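PDB 5FLG: 6-carboxyhexanoate--coa ligase from Bacillus subtilis, which belongs by name to the CoA ligases and binds phosphoaminophosphonic acid-adenylate ester, pimelic acid and magnesium in adjoining pockets. Local coordinates for residues H54-P59 against D196-I201; H27-E32 against L48-S53; C88-Q93 against M218-T223. One frame throughout, in Å; residues are numbered along the deposited sequence.

Interaction 1 (H54-P59 against D196-I201); sequences HSRGKP and DDPDYI. With MG (magnesium ion), chain F; ANP (phosphoaminophosphonic acid-adenylate ester), chain D; PML (pimelic acid), chain C.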
loop_
_atom_site.group_PDB
_atom_site.type_symbol
_atom_site.label_atom_id
_atom_site.label_comp_id
_atom_site.label_asym_id
_atom_site.label_seq_id
_atom_site.Cartn_x
_atom_site.Cartn_y
_atom_site.Cartn_z
ATOM N N HIS A 54 -10.902 -11.105 8.751
ATOM C CA HIS A 54 -11.767 -11.630 7.712
ATOM C C HIS A 54 -12.075 -13.107 7.962
ATOM O O HIS A 54 -11.190 -13.881 8.293
ATOM C CB HIS A 54 -11.149 -11.434 6.334
ATOM C CG HIS A 54 -12.157 -11.380 5.234
ATOM N ND1 HIS A 54 -12.918 -12.474 4.885
ATOM C CD2 HIS A 54 -12.692 -10.331 4.572
ATOM C CE1 HIS A 54 -13.779 -12.124 3.947
ATOM N NE2 HIS A 54 -13.686 -10.820 3.767
ATOM N N SER A 55 -13.314 -13.504 7.684
ATOM C CA SER A 55 -13.739 -14.893 7.804
ATOM C C SER A 55 -13.061 -15.830 6.795
ATOM O O SER A 55 -13.146 -17.039 6.934
ATOM C CB SER A 55 -15.255 -14.973 7.607
ATOM O OG SER A 55 -15.629 -14.644 6.257
ATOM N N ARG A 56 -12.466 -15.295 5.730
ATOM C CA ARG A 56 -11.745 -16.139 4.799
ATOM C C ARG A 56 -10.328 -16.455 5.332
ATOM O O ARG A 56 -9.575 -17.183 4.705
ATOM C CB ARG A 56 -11.688 -15.493 3.407
ATOM C CG ARG A 56 -13.038 -15.493 2.693
ATOM C CD ARG A 56 -13.076 -14.647 1.428
ATOM N NE ARG A 56 -12.066 -15.017 0.447
ATOM C CZ ARG A 56 -12.217 -15.955 -0.483
ATOM N NH1 ARG A 56 -13.323 -16.683 -0.529
ATOM N NH2 ARG A 56 -11.207 -16.248 -1.292
ATOM N N GLY A 57 -9.975 -15.911 6.494
ATOM C CA GLY A 57 -8.714 -16.234 7.155
ATOM C C GLY A 57 -7.806 -15.023 7.370
ATOM O O GLY A 57 -8.104 -13.898 6.941
ATOM N N LYS A 58 -6.636 -15.282 7.935
ATOM C CA LYS A 58 -5.683 -14.235 8.315
ATOM C C LYS A 58 -4.679 -14.013 7.173
ATOM O O LYS A 58 -4.092 -14.959 6.665
ATOM C CB LYS A 58 -4.954 -14.662 9.595
ATOM C CG LYS A 58 -3.569 -14.068 9.764
ATOM C CD LYS A 58 -2.771 -14.777 10.851
ATOM C CE LYS A 58 -1.272 -14.668 10.590
ATOM N NZ LYS A 58 -0.490 -15.061 11.794
ATOM N N PRO A 59 -4.517 -12.762 6.726
ATOM C CA PRO A 59 -3.586 -12.466 5.629
ATOM C C PRO A 59 -2.117 -12.511 6.056
ATOM O O PRO A 59 -1.816 -12.356 7.242
ATOM C CB PRO A 59 -3.984 -11.057 5.201
ATOM C CG PRO A 59 -4.579 -10.448 6.411
ATOM C CD PRO A 59 -5.242 -11.566 7.175
ATOM N N ASP A 196 -18.097 -14.091 -1.579
ATOM C CA ASP A 196 -17.158 -15.199 -1.393
ATOM C C ASP A 196 -16.832 -15.410 0.118
ATOM O O ASP A 196 -15.999 -16.246 0.446
ATOM C CB ASP A 196 -15.861 -14.968 -2.172
ATOM C CG ASP A 196 -15.195 -13.614 -1.829
ATOM O OD1 ASP A 196 -15.875 -12.749 -1.226
ATOM O OD2 ASP A 196 -13.998 -13.417 -2.159
ATOM N N ASP A 197 -17.582 -14.786 1.010
ATOM C CA ASP A 197 -17.420 -15.068 2.470
ATOM C C ASP A 197 -18.194 -16.346 2.888
ATOM O O ASP A 197 -19.361 -16.502 2.543
ATOM C CB ASP A 197 -17.957 -13.910 3.295
ATOM C CG ASP A 197 -17.252 -12.573 3.018
ATOM O OD1 ASP A 197 -16.279 -12.481 2.224
ATOM O OD2 ASP A 197 -17.757 -11.562 3.551
ATOM N N PRO A 198 -17.617 -17.168 3.790
ATOM C CA PRO A 198 -18.328 -18.384 4.177
ATOM C C PRO A 198 -19.546 -18.108 5.053
ATOM O O PRO A 198 -20.414 -18.955 5.200
ATOM C CB PRO A 198 -17.262 -19.196 4.932
ATOM C CG PRO A 198 -16.261 -18.192 5.379
ATOM C CD PRO A 198 -16.226 -17.160 4.283
ATOM N N ASP A 199 -19.668 -16.899 5.554
ATOM C CA ASP A 199 -20.630 -16.647 6.621
ATOM C C ASP A 199 -21.617 -15.578 6.177
ATOM O O ASP A 199 -22.306 -14.994 7.009
ATOM C CB ASP A 199 -19.915 -16.201 7.887
ATOM C CG ASP A 199 -18.919 -15.075 7.621
ATOM O OD1 ASP A 199 -18.541 -14.808 6.436
ATOM O OD2 ASP A 199 -18.551 -14.418 8.605
ATOM N N TYR A 200 -21.788 -15.425 4.861
ATOM C CA TYR A 200 -22.793 -14.485 4.349
ATOM C C TYR A 200 -23.371 -14.931 3.017
ATOM O O TYR A 200 -22.632 -15.082 2.026
ATOM C CB TYR A 200 -22.164 -13.115 4.210
ATOM C CG TYR A 200 -23.171 -12.013 4.115
ATOM C CD1 TYR A 200 -23.804 -11.522 5.254
ATOM C CD2 TYR A 200 -23.569 -11.518 2.866
ATOM C CE1 TYR A 200 -24.732 -10.497 5.173
ATOM C CE2 TYR A 200 -24.558 -10.555 2.766
ATOM C CZ TYR A 200 -25.136 -10.045 3.909
ATOM O OH TYR A 200 -26.037 -9.018 3.805
ATOM N N ILE A 201 -24.661 -15.271 3.028
ATOM C CA ILE A 201 -25.281 -15.966 1.900
ATOM C C ILE A 201 -26.243 -15.109 1.079
ATOM O O ILE A 201 -26.783 -15.558 0.062
ATOM C CB ILE A 201 -26.003 -17.227 2.365
ATOM C CG1 ILE A 201 -27.184 -16.867 3.266
ATOM C CG2 ILE A 201 -25.042 -18.131 3.110
ATOM C CD1 ILE A 201 -28.138 -18.022 3.479
HETATM MG MG MG F . -15.578 -11.300 0.462
HETATM P PG ANP D . -14.413 -8.230 1.529
HETATM O O1G ANP D . -13.358 -7.921 2.556
HETATM O O2G ANP D . -15.165 -9.495 1.842
HETATM O O3G ANP D . -15.344 -7.111 1.193
HETATM P PB ANP D . -14.168 -8.318 -1.430
HETATM O O1B ANP D . -14.733 -6.943 -1.482
HETATM O O2B ANP D . -13.093 -8.803 -2.330
HETATM N N3B ANP D . -13.478 -8.558 0.136
HETATM P PA ANP D . -16.935 -9.103 -1.339
HETATM O O1A ANP D . -17.616 -10.201 -0.662
HETATM O O2A ANP D . -17.132 -7.664 -0.959
HETATM O O3A ANP D . -15.363 -9.409 -1.492
HETATM O "O5'" ANP D . -17.379 -9.275 -2.920
HETATM C "C5'" ANP D . -17.653 -10.541 -3.450
HETATM C "C4'" ANP D . -16.965 -10.682 -4.810
HETATM O "O4'" ANP D . -17.392 -9.607 -5.656
HETATM C "C3'" ANP D . -15.452 -10.582 -4.701
HETATM O "O3'" ANP D . -14.852 -11.864 -4.558
HETATM C "C2'" ANP D . -15.065 -9.998 -6.028
HETATM O "O2'" ANP D . -15.067 -11.041 -7.004
HETATM C "C1'" ANP D . -16.224 -9.082 -6.299
HETATM N N9 ANP D . -15.876 -7.733 -5.839
HETATM C C8 ANP D . -15.809 -7.266 -4.542
HETATM N N7 ANP D . -15.533 -5.941 -4.539
HETATM C C5 ANP D . -15.380 -5.568 -5.847
HETATM C C6 ANP D . -15.039 -4.341 -6.585
HETATM N N6 ANP D . -14.764 -3.192 -5.960
HETATM N N1 ANP D . -15.008 -4.381 -7.936
HETATM C C2 ANP D . -15.241 -5.518 -8.600
HETATM N N3 ANP D . -15.626 -6.670 -8.025
HETATM C C4 ANP D . -15.594 -6.759 -6.674
HETATM C C1 PML C . -26.482 -7.224 0.620
HETATM O O11 PML C . -27.331 -6.443 0.076
HETATM O O12 PML C . -26.667 -7.656 1.812
HETATM C C2 PML C . -25.493 -7.929 -0.327
HETATM C C3 PML C . -24.010 -7.798 -0.016
HETATM C C4 PML C . -23.180 -9.023 -0.442
HETATM C C5 PML C . -21.955 -8.705 -1.279
HETATM C C6 PML C . -20.668 -9.372 -0.801
HETATM C C7 PML C . -20.302 -8.964 0.628
HETATM O O71 PML C . -20.120 -7.751 0.887
HETATM O O72 PML C . -20.076 -9.860 1.481
HETATM O O HOH W 1 -13.113 -11.418 0.014
#
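Arg-56 lays its guanidinium against Asp-196, the guanidinium and carboxylate planes only 22° apart. Asp-196 OD2 sits over the centre of one guanidinium face, 3.5 Å from Arg-56 CZ. The pairing is therefore a long salt bridge of charge alone, since no N-H points at that oxygen. The directed bond is made at the edge: Arg-56 NH1 donates to the backbone Asp-196 O at 2.9 Å, from above the carbonyl plane, and a bend at chi3 places NE on the way. Arg-56 NH2 is taken by His-27 O of the neighbouring strand.

His-54 stands at about a right angle to Asp-197, ring and carboxylate planes 82° apart, and the carboxylate oxygen OD1 lies at the ring edge, 3.1 Å from His-54 CE1. Both ring nitrogens are engaged: ND1 accepts from Arg-56 N nearly in the ring plane, which fixes the ring's rotation, and NE2 gives a straight bond (171°) to ANP O2G.

Two type I beta turns, 54-57 and 197-200, face each other here, and the second loop forms the metal end of the nucleotide pocket. A magnesium ion is bound by Asp-196 OD1 and Asp-197 OD1, each at 2.2 Å, together with ANP O2G, ANP O1A and a water. Asp-197 OD2 pairs with Arg-171, while Tyr-200 OH donates to pimelic acid O12 in a very short hydrogen bond.

Ser-55 OG donates a hydrogen bond to Asp-199 OD1 (2.9 Å), approaching from above the carboxylate plane, and also rests 3.3 Å from Pro-198 CD.

Interaction 2 (H27-E32 against L48-S53); sequences HISGGE and LEKGLS. With ANP (phosphoaminophosphonic acid-adenylate ester), chain D.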
loop_
_atom_site.group_PDB
_atom_site.type_symbol
_atom_site.label_atom_id
_atom_site.label_comp_id
_atom_site.label_asym_id
_atom_site.label_seq_id
_atom_site.Cartn_x
_atom_site.Cartn_y
_atom_site.Cartn_z
ATOM N N HIS A 27 -6.870 -14.724 -2.231
ATOM C CA HIS A 27 -7.505 -13.430 -1.969
ATOM C C HIS A 27 -8.277 -13.496 -0.660
ATOM O O HIS A 27 -9.123 -14.358 -0.483
ATOM C CB HIS A 27 -8.484 -13.090 -3.121
ATOM C CG HIS A 27 -9.308 -11.857 -2.879
ATOM N ND1 HIS A 27 -8.759 -10.600 -2.817
ATOM C CD2 HIS A 27 -10.635 -11.692 -2.660
ATOM C CE1 HIS A 27 -9.701 -9.715 -2.542
ATOM N NE2 HIS A 27 -10.853 -10.349 -2.460
ATOM N N ILE A 28 -7.970 -12.627 0.280
ATOM C CA ILE A 28 -8.728 -12.636 1.537
ATOM C C ILE A 28 -9.758 -11.510 1.538
ATOM O O ILE A 28 -10.980 -11.737 1.691
ATOM C CB ILE A 28 -7.816 -12.427 2.766
ATOM C CG1 ILE A 28 -6.840 -13.591 2.950
ATOM C CG2 ILE A 28 -8.671 -12.257 4.012
ATOM C CD1 ILE A 28 -7.522 -14.869 3.362
ATOM N N SER A 29 -9.262 -10.300 1.333
ATOM C CA SER A 29 -10.098 -9.113 1.408
ATOM C C SER A 29 -9.643 -8.016 0.441
ATOM O O SER A 29 -8.471 -7.916 0.099
ATOM C CB SER A 29 -10.093 -8.559 2.826
ATOM O OG SER A 29 -11.013 -7.497 2.947
ATOM N N GLY A 30 -10.592 -7.187 0.020
ATOM C CA GLY A 30 -10.294 -5.985 -0.743
ATOM C C GLY A 30 -11.233 -4.876 -0.309
ATOM O O GLY A 30 -12.353 -5.127 0.071
ATOM N N GLY A 31 -10.781 -3.639 -0.345
ATOM C CA GLY A 31 -11.684 -2.539 -0.084
ATOM C C GLY A 31 -11.329 -1.300 -0.862
ATOM O O GLY A 31 -10.168 -1.079 -1.229
ATOM N N GLU A 32 -12.309 -0.416 -1.016
ATOM C CA GLU A 32 -12.027 0.862 -1.630
ATOM C C GLU A 32 -12.878 1.955 -1.066
ATOM O O GLU A 32 -14.007 1.735 -0.739
ATOM C CB GLU A 32 -12.214 0.753 -3.166
ATOM C CG GLU A 32 -13.355 -0.144 -3.563
ATOM C CD GLU A 32 -12.975 -1.608 -3.606
ATOM O OE1 GLU A 32 -11.910 -1.938 -4.173
ATOM O OE2 GLU A 32 -13.812 -2.444 -3.183
ATOM N N LEU A 48 -7.550 -1.644 7.367
ATOM C CA LEU A 48 -6.642 -2.583 8.027
ATOM C C LEU A 48 -7.459 -3.642 8.740
ATOM O O LEU A 48 -7.264 -4.837 8.520
ATOM C CB LEU A 48 -5.722 -1.861 9.004
ATOM C CG LEU A 48 -4.737 -2.731 9.787
ATOM C CD1 LEU A 48 -3.818 -3.489 8.853
ATOM C CD2 LEU A 48 -3.931 -1.863 10.740
ATOM N N GLU A 49 -8.413 -3.206 9.549
ATOM C CA GLU A 49 -9.166 -4.107 10.418
ATOM C C GLU A 49 -10.046 -5.057 9.602
ATOM O O GLU A 49 -10.236 -6.231 9.930
ATOM C CB GLU A 49 -10.023 -3.278 11.385
ATOM C CG GLU A 49 -11.093 -4.060 12.127
ATOM C CD GLU A 49 -10.530 -5.169 13.019
ATOM O OE1 GLU A 49 -9.359 -5.574 12.834
ATOM O OE2 GLU A 49 -11.291 -5.691 13.869
ATOM N N LYS A 50 -10.584 -4.546 8.509
ATOM C CA LYS A 50 -11.386 -5.355 7.622
ATOM C C LYS A 50 -10.565 -6.489 7.051
ATOM O O LYS A 50 -10.995 -7.639 7.022
ATOM C CB LYS A 50 -11.909 -4.435 6.525
ATOM C CG LYS A 50 -12.464 -5.095 5.312
ATOM C CD LYS A 50 -12.920 -3.962 4.393
ATOM C CE LYS A 50 -13.386 -4.472 3.046
ATOM N NZ LYS A 50 -14.775 -4.945 3.226
ATOM N N GLY A 51 -9.336 -6.202 6.701
ATOM C CA GLY A 51 -8.453 -7.236 6.195
ATOM C C GLY A 51 -7.970 -8.225 7.266
ATOM O O GLY A 51 -7.820 -9.417 6.979
ATOM N N LEU A 52 -7.769 -7.748 8.500
ATOM C CA LEU A 52 -7.220 -8.603 9.579
ATOM C C LEU A 52 -8.256 -9.502 10.263
ATOM O O LEU A 52 -7.899 -10.481 10.874
ATOM C CB LEU A 52 -6.545 -7.769 10.657
ATOM C CG LEU A 52 -5.305 -6.989 10.235
ATOM C CD1 LEU A 52 -4.733 -6.266 11.429
ATOM C CD2 LEU A 52 -4.264 -7.879 9.586
ATOM N N SER A 53 -9.536 -9.191 10.158
ATOM C CA SER A 53 -10.520 -9.962 10.881
ATOM C C SER A 53 -11.428 -10.693 9.895
ATOM O O SER A 53 -12.614 -10.816 10.122
ATOM C CB SER A 53 -11.357 -9.015 11.743
ATOM O OG SER A 53 -12.040 -8.101 10.900
HETATM P PG ANP D . -14.413 -8.230 1.529
HETATM O O1G ANP D . -13.358 -7.921 2.556
HETATM O O2G ANP D . -15.165 -9.495 1.842
HETATM O O3G ANP D . -15.344 -7.111 1.193
HETATM P PB ANP D . -14.168 -8.318 -1.430
HETATM O O1B ANP D . -14.733 -6.943 -1.482
HETATM O O2B ANP D . -13.093 -8.803 -2.330
HETATM N N3B ANP D . -13.478 -8.558 0.136
HETATM P PA ANP D . -16.935 -9.103 -1.339
HETATM O O1A ANP D . -17.616 -10.201 -0.662
HETATM O O2A ANP D . -17.132 -7.664 -0.959
HETATM O O3A ANP D . -15.363 -9.409 -1.492
HETATM O "O5'" ANP D . -17.379 -9.275 -2.920
HETATM C "C5'" ANP D . -17.653 -10.541 -3.450
HETATM C "C4'" ANP D . -16.965 -10.682 -4.810
HETATM O "O4'" ANP D . -17.392 -9.607 -5.656
HETATM C "C3'" ANP D . -15.452 -10.582 -4.701
HETATM O "O3'" ANP D . -14.852 -11.864 -4.558
HETATM C "C2'" ANP D . -15.065 -9.998 -6.028
HETATM O "O2'" ANP D . -15.067 -11.041 -7.004
HETATM C "C1'" ANP D . -16.224 -9.082 -6.299
HETATM N N9 ANP D . -15.876 -7.733 -5.839
HETATM C C8 ANP D . -15.809 -7.266 -4.542
HETATM N N7 ANP D . -15.533 -5.941 -4.539
HETATM C C5 ANP D . -15.380 -5.568 -5.847
HETATM C C6 ANP D . -15.039 -4.341 -6.585
HETATM N N6 ANP D . -14.764 -3.192 -5.960
HETATM N N1 ANP D . -15.008 -4.381 -7.936
HETATM C C2 ANP D . -15.241 -5.518 -8.600
HETATM N N3 ANP D . -15.626 -6.670 -8.025
HETATM C C4 ANP D . -15.594 -6.759 -6.674
HETATM O O HOH W 2 -14.802 -4.449 0.120
#
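The wall of the nucleotide pocket that holds the terminal phosphate is built here, where strand 26-36, an edge of the antiparallel three-stranded sheet within this chain, packs on the last turns of helix 40-52. The short axes run nearly antiparallel, at 160° and 7.9 Å apart. Ser-29 and Lys-50 carry the contact. Ser-29 OG rests 3.7 Å from Lys-50 CG, and the serine CB packs on the bare CA of Gly-51 at 4.0 Å. The lysine then reaches to the strand at Gly-30 and Gly-31: its chain is extended through chi3, CE comes to 3.2 Å from Gly-30 O, and the bend at chi4 (81°) places NZ at the phosphate. A CB on Gly-31 would lie only 3.3 Å from Lys-50 CE, a tight fit.

The polar links between strand and helix run through the nucleotide and a water. Lys-50 NZ donates to ANP O3G and more weakly to O1G, and forms a salt bridge with Glu-174. Ser-29 OG donates to the same O1G at 2.4 Å, shorter than usual and of doubtful exact length, so this oxygen is approached from both elements. A water bridges Gly-30 O and, weakly, Lys-50 NZ. The positive NZ would be expected to offset charge on this phosphate.

A classic bulge places two consecutive residues, Ile-28 and Ser-29, opposite Ala-15 of strand 8-17. Glu-32 OE2 accepts a weak bond from ANP N6 and pairs with Arg-146. His-27 NE2 donates to ANP O2B at 2.7 Å, with the oxygen in the ring plane.

Interaction 3 (C88-Q93 against M218-T223); sequences CPEEGQ and MKEYGT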
loop_
_atom_site.group_PDB
_atom_site.type_symbol
_atom_site.label_atom_id
_atom_site.label_comp_id
_atom_site.label_asym_id
_atom_site.label_seq_id
_atom_site.Cartn_x
_atom_site.Cartn_y
_atom_site.Cartn_z
ATOM N N CYS A 88 -34.131 -20.930 0.306
ATOM C CA CYS A 88 -32.916 -21.705 0.024
ATOM C C CYS A 88 -32.202 -21.126 -1.199
ATOM O O CYS A 88 -32.812 -20.407 -1.991
ATOM C CB CYS A 88 -33.271 -23.174 -0.243
ATOM S SG CYS A 88 -34.001 -23.462 -1.871
ATOM N N PRO A 89 -30.947 -21.526 -1.414
ATOM C CA PRO A 89 -30.133 -20.975 -2.487
ATOM C C PRO A 89 -30.676 -21.269 -3.870
ATOM O O PRO A 89 -30.537 -20.447 -4.757
ATOM C CB PRO A 89 -28.780 -21.650 -2.294
ATOM C CG PRO A 89 -28.774 -22.079 -0.865
ATOM C CD PRO A 89 -30.181 -22.430 -0.548
ATOM N N GLU A 90 -31.258 -22.442 -4.069
ATOM C CA GLU A 90 -31.771 -22.803 -5.394
ATOM C C GLU A 90 -32.957 -21.923 -5.750
ATOM O O GLU A 90 -33.139 -21.548 -6.912
ATOM C CB GLU A 90 -32.190 -24.280 -5.441
ATOM C CG GLU A 90 -31.053 -25.259 -5.150
ATOM C CD GLU A 90 -30.725 -25.423 -3.649
ATOM O OE1 GLU A 90 -31.480 -24.958 -2.756
ATOM O OE2 GLU A 90 -29.668 -26.020 -3.349
ATOM N N GLU A 91 -33.777 -21.608 -4.754
ATOM C CA GLU A 91 -34.883 -20.681 -4.969
ATOM C C GLU A 91 -34.332 -19.307 -5.320
ATOM O O GLU A 91 -34.789 -18.682 -6.266
ATOM C CB GLU A 91 -35.780 -20.590 -3.725
ATOM C CG GLU A 91 -36.991 -19.691 -3.921
ATOM C CD GLU A 91 -37.734 -19.388 -2.631
ATOM O OE1 GLU A 91 -37.374 -19.944 -1.551
ATOM O OE2 GLU A 91 -38.692 -18.587 -2.709
ATOM N N GLY A 92 -33.300 -18.877 -4.600
ATOM C CA GLY A 92 -32.668 -17.578 -4.870
ATOM C C GLY A 92 -32.094 -17.479 -6.267
ATOM O O GLY A 92 -32.214 -16.445 -6.919
ATOM N N GLN A 93 -31.405 -18.526 -6.695
ATOM C CA GLN A 93 -30.682 -18.502 -7.953
ATOM C C GLN A 93 -31.673 -18.421 -9.120
ATOM O O GLN A 93 -31.429 -17.757 -10.132
ATOM C CB GLN A 93 -29.783 -19.740 -8.090
ATOM C CG GLN A 93 -28.464 -19.684 -7.333
ATOM C CD GLN A 93 -27.600 -18.478 -7.700
ATOM O OE1 GLN A 93 -27.732 -17.883 -8.777
ATOM N NE2 GLN A 93 -26.746 -18.078 -6.781
ATOM N N MET A 218 -28.311 -17.189 -1.574
ATOM C CA MET A 218 -27.796 -17.379 -2.951
ATOM C C MET A 218 -26.775 -18.517 -3.009
ATOM O O MET A 218 -26.279 -18.885 -4.083
ATOM C CB MET A 218 -27.156 -16.085 -3.460
ATOM C CG MET A 218 -28.149 -14.990 -3.798
ATOM S SD MET A 218 -29.021 -15.341 -5.343
ATOM C CE MET A 218 -27.885 -14.691 -6.554
ATOM N N LYS A 219 -26.403 -19.015 -1.832
ATOM C CA LYS A 219 -25.487 -20.156 -1.722
ATOM C C LYS A 219 -25.591 -20.704 -0.295
ATOM O O LYS A 219 -26.275 -20.112 0.527
ATOM C CB LYS A 219 -24.064 -19.694 -1.944
ATOM C CG LYS A 219 -23.597 -18.688 -0.902
ATOM C CD LYS A 219 -22.079 -18.628 -0.860
ATOM C CE LYS A 219 -21.588 -17.652 0.185
ATOM N NZ LYS A 219 -20.100 -17.650 0.205
ATOM N N GLU A 220 -24.808 -21.731 0.025
ATOM C CA GLU A 220 -24.866 -22.358 1.347
ATOM C C GLU A 220 -23.840 -21.727 2.273
ATOM O O GLU A 220 -22.747 -21.368 1.849
ATOM C CB GLU A 220 -24.600 -23.866 1.261
ATOM C CG GLU A 220 -25.617 -24.650 0.445
ATOM C CD GLU A 220 -26.984 -24.788 1.105
ATOM O OE1 GLU A 220 -27.189 -24.305 2.235
ATOM O OE2 GLU A 220 -27.891 -25.357 0.464
ATOM N N TYR A 221 -24.183 -21.616 3.547
ATOM C CA TYR A 221 -23.193 -21.310 4.574
ATOM C C TYR A 221 -21.949 -22.169 4.449
ATOM O O TYR A 221 -22.038 -23.337 4.100
ATOM C CB TYR A 221 -23.807 -21.458 5.958
ATOM C CG TYR A 221 -24.580 -20.233 6.352
ATOM C CD1 TYR A 221 -23.924 -19.042 6.612
ATOM C CD2 TYR A 221 -25.966 -20.236 6.340
ATOM C CE1 TYR A 221 -24.627 -17.893 6.886
ATOM C CE2 TYR A 221 -26.674 -19.102 6.680
ATOM C CZ TYR A 221 -25.992 -17.938 6.932
ATOM O OH TYR A 221 -26.681 -16.792 7.201
ATOM N N GLY A 222 -20.784 -21.563 4.640
ATOM C CA GLY A 222 -19.533 -22.312 4.679
ATOM C C GLY A 222 -18.832 -22.451 3.349
ATOM O O GLY A 222 -17.731 -22.969 3.293
ATOM N N THR A 223 -19.455 -22.031 2.256
ATOM C CA THR A 223 -18.765 -22.126 0.963
ATOM C C THR A 223 -18.091 -20.792 0.654
ATOM O O THR A 223 -18.520 -19.734 1.119
ATOM C CB THR A 223 -19.739 -22.474 -0.171
ATOM O OG1 THR A 223 -20.754 -21.465 -0.230
ATOM C CG2 THR A 223 -20.416 -23.814 0.087
#
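Van der Waals packing centres on Pro-89, whose ring lies against the backbone of Met-218 and Lys-219: CB is 3.8 Å from Met-218 C, and CG is 3.5 Å from Lys-219 O. Glu-220 crosses the proline at about a right angle, bringing its OE2 to 3.6 Å from Pro-89 CG. Met-218, bent at both chi2 (-74°) and chi3, folds back to the helix, so that SD lies 3.7 Å from Gly-92 O and CE 3.6 Å from Gln-93 NE2. Glycine at 92 brings the helix backbone itself to the sulfur.

One hydrogen bond joins the segments. Gln-93 NE2 donates to Met-218 O at 2.9 Å, in the carbonyl plane and on a lone pair, while its OE1 accepts from Tyr-114 OH; the amide is thereby fixed at both ends.

Bonds within each segment shape the two surfaces. Cys-88 is the N-cap of helix 89-102, its SG accepting from Glu-91 N. In the other segment a type II turn spans Glu-220 to Thr-223, with a weak backbone bond reinforced by Thr-223 OG1 to Glu-220 O. Lys-219 points away from the helix and gives NZ to Thr-223 O, Asp-197 O and Ser-195 O.

Like charges meet where both residues are exposed, Glu-90 OE2 and Glu-220 OE2 being 4.3 Å apart. Attachment of this loop to the first turn of the helix thus rests on proline and methionine packing plus one well-directed amide hydrogen bond, with the acidic pair probably contributing mild repulsion.

In the fold
Interactions 1 and 2 lie on the same side of the chain's centre, about 10 Å apart between centres, and both touch the nucleotide; Arg-56 NH2 to His-27 O ties them. Interaction 2 is the buried one, joining strand to helix by close packing, with polar links through nucleotide and water, whereas interaction 1 is partly buried and pairs two loops by hydrogen bonds and a long salt bridge, beside a magnesium held by one of them. Interaction 3, also partly buried, sits about 24 Å from interaction 2 between centres; its chemistry is mainly van der Waals packing with one hydrogen bond. It meets interaction 1 through Lys-219 NZ to Asp-197 O and Gly-222 N to Pro-198 O, coupling it to the magnesium-binding loop.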